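Local coordinates for E3 SUMO-protein ligase SIZ2 (Saccharomyces cerevisiae, PDB 6U75) that acts as a zinc-binding SP-RING E3 ligase of the PIAS family that promotes attachment of SUMO to protein substrates, at residues A[207-212]-A[225-230]. Numbering follows the deposited sequence.
Sequences QCFDAL and QCPICQ. With ZN (zinc ion), chain C.
The CxxC loop 225-230 supplies half of the zinc site of the SP-RING domain and packs through P227 and I228 against F209, at the start of the short strand 209-210, and against Q207 just before it. C226 and C229 each bind the zinc ion through SG, C226 SG at 2.3 Å, and C203 and H205 complete a set of three cysteines and one histidine. C226 suits its place because SG, anti to its own backbone N (chi1 179°), meets the metal and also accepts the N-H of I228 at 3.5 Å and, weakly and nearly straight, that of C229; such N-H groups would tend to stabilise a thiolate. The Q230 N to C226 O bond (2.8 Å) closes the turn. P227, whose rigid ring holds CD in place, sets CD over one face of the F209 ring, 3.8 Å from its centroid and 15° off the normal, a CH-pi contact between side chains that cross at about a right angle. C226 SG approaches the same ring obliquely, 4.0 Å from F209 CE1, so the aromatic borders a metal ligand, while F214 meets it from the helix 211-218. I228, long and apolar, reaches across with its extended chain (chi2 176°), and its CD1 ends 3.6 Å from Q207 CB.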
loop_
_atom_site.group_PDB
_atom_site.type_symbol
_atom_site.label_atom_id
_atom_site.label_comp_id
_atom_site.label_asym_id
_atom_site.label_seq_id
_atom_site.Cartn_x
_atom_site.Cartn_y
_atom_site.Cartn_z
ATOM N N GLN A 207 16.407 -14.506 3.018
ATOM C CA GLN A 207 16.577 -13.280 2.253
ATOM C C GLN A 207 15.595 -12.216 2.727
ATOM O O GLN A 207 14.479 -12.514 3.162
ATOM C CB GLN A 207 16.379 -13.538 0.759
ATOM C CG GLN A 207 17.450 -14.408 0.119
ATOM C CD GLN A 207 17.176 -15.890 0.276
ATOM O OE1 GLN A 207 16.458 -16.310 1.182
ATOM N NE2 GLN A 207 17.742 -16.694 -0.619
ATOM N N CYS A 208 16.023 -10.960 2.634
ATOM C CA CYS A 208 15.248 -9.821 3.101
ATOM C C CYS A 208 15.089 -8.816 1.967
ATOM O O CYS A 208 15.648 -8.972 0.877
ATOM C CB CYS A 208 15.913 -9.159 4.313
ATOM S SG CYS A 208 16.110 -10.240 5.740
ATOM N N PHE A 209 14.313 -7.771 2.242
ATOM C CA PHE A 209 14.110 -6.668 1.317
ATOM C C PHE A 209 14.080 -5.372 2.112
ATOM O O PHE A 209 13.685 -5.356 3.281
ATOM C CB PHE A 209 12.810 -6.833 0.525
ATOM C CG PHE A 209 11.603 -7.060 1.388
ATOM C CD1 PHE A 209 11.234 -8.340 1.761
ATOM C CD2 PHE A 209 10.844 -5.993 1.835
ATOM C CE1 PHE A 209 10.127 -8.553 2.558
ATOM C CE2 PHE A 209 9.735 -6.200 2.634
ATOM C CZ PHE A 209 9.376 -7.481 2.995
ATOM N N ASP A 210 14.503 -4.285 1.474
ATOM C CA ASP A 210 14.517 -2.994 2.147
ATOM C C ASP A 210 13.094 -2.570 2.484
ATOM O O ASP A 210 12.241 -2.458 1.596
ATOM C CB ASP A 210 15.194 -1.944 1.272
ATOM C CG ASP A 210 15.538 -0.683 2.043
ATOM O OD1 ASP A 210 16.569 -0.681 2.747
ATOM O OD2 ASP A 210 14.777 0.301 1.951
ATOM N N ALA A 211 12.837 -2.335 3.772
ATOM C CA ALA A 211 11.493 -1.969 4.203
ATOM C C ALA A 211 11.037 -0.669 3.554
ATOM O O ALA A 211 9.874 -0.540 3.155
ATOM C CB ALA A 211 11.449 -1.848 5.726
ATOM N N LEU A 212 11.939 0.307 3.439
ATOM C CA LEU A 212 11.549 1.603 2.895
ATOM C C LEU A 212 11.181 1.493 1.421
ATOM O O LEU A 212 10.177 2.065 0.982
ATOM C CB LEU A 212 12.675 2.617 3.097
ATOM C CG LEU A 212 12.355 4.057 2.693
ATOM C CD1 LEU A 212 11.121 4.558 3.424
ATOM C CD2 LEU A 212 13.542 4.964 2.967
ATOM N N GLN A 225 2.511 -8.246 -1.428
ATOM C CA GLN A 225 3.096 -9.567 -1.594
ATOM C C GLN A 225 4.599 -9.463 -1.394
ATOM O O GLN A 225 5.236 -8.531 -1.895
ATOM C CB GLN A 225 2.789 -10.141 -2.979
ATOM C CG GLN A 225 1.308 -10.326 -3.256
ATOM C CD GLN A 225 1.034 -10.741 -4.688
ATOM O OE1 GLN A 225 1.941 -11.157 -5.410
ATOM N NE2 GLN A 225 -0.220 -10.621 -5.110
ATOM N N CYS A 226 5.155 -10.411 -0.654
ATOM C CA CYS A 226 6.588 -10.424 -0.414
ATOM C C CYS A 226 7.333 -10.389 -1.750
ATOM O O CYS A 226 7.058 -11.218 -2.627
ATOM C CB CYS A 226 6.978 -11.673 0.376
ATOM S SG CYS A 226 8.745 -11.830 0.711
ATOM N N PRO A 227 8.275 -9.456 -1.944
ATOM C CA PRO A 227 9.010 -9.409 -3.217
ATOM C C PRO A 227 9.842 -10.652 -3.503
ATOM O O PRO A 227 10.457 -10.732 -4.571
ATOM C CB PRO A 227 9.917 -8.174 -3.060
ATOM C CG PRO A 227 9.342 -7.394 -1.934
ATOM C CD PRO A 227 8.724 -8.400 -1.020
ATOM N N ILE A 228 9.894 -11.614 -2.584
ATOM C CA ILE A 228 10.709 -12.815 -2.737
ATOM C C ILE A 228 9.834 -14.052 -2.925
ATOM O O ILE A 228 9.938 -14.750 -3.935
ATOM C CB ILE A 228 11.672 -12.984 -1.541
ATOM C CG1 ILE A 228 12.544 -11.731 -1.399
ATOM C CG2 ILE A 228 12.529 -14.234 -1.710
ATOM C CD1 ILE A 228 13.454 -11.744 -0.195
ATOM N N CYS A 229 8.959 -14.336 -1.960
ATOM C CA CYS A 229 8.102 -15.512 -2.002
ATOM C C CYS A 229 6.690 -15.216 -2.494
ATOM O O CYS A 229 5.915 -16.156 -2.699
ATOM C CB CYS A 229 8.025 -16.153 -0.610
ATOM S SG CYS A 229 7.340 -15.082 0.673
ATOM N N GLN A 230 6.336 -13.947 -2.684
ATOM C CA GLN A 230 5.034 -13.522 -3.194
ATOM C C GLN A 230 3.876 -13.910 -2.280
ATOM O O GLN A 230 2.712 -13.781 -2.677
ATOM C CB GLN A 230 4.782 -14.069 -4.605
ATOM C CG GLN A 230 5.179 -13.107 -5.710
ATOM C CD GLN A 230 6.650 -12.753 -5.672
ATOM O OE1 GLN A 230 7.476 -13.531 -5.193
ATOM N NE2 GLN A 230 6.988 -11.571 -6.175
HETATM ZN ZN ZN C . 8.699 -13.793 1.970
#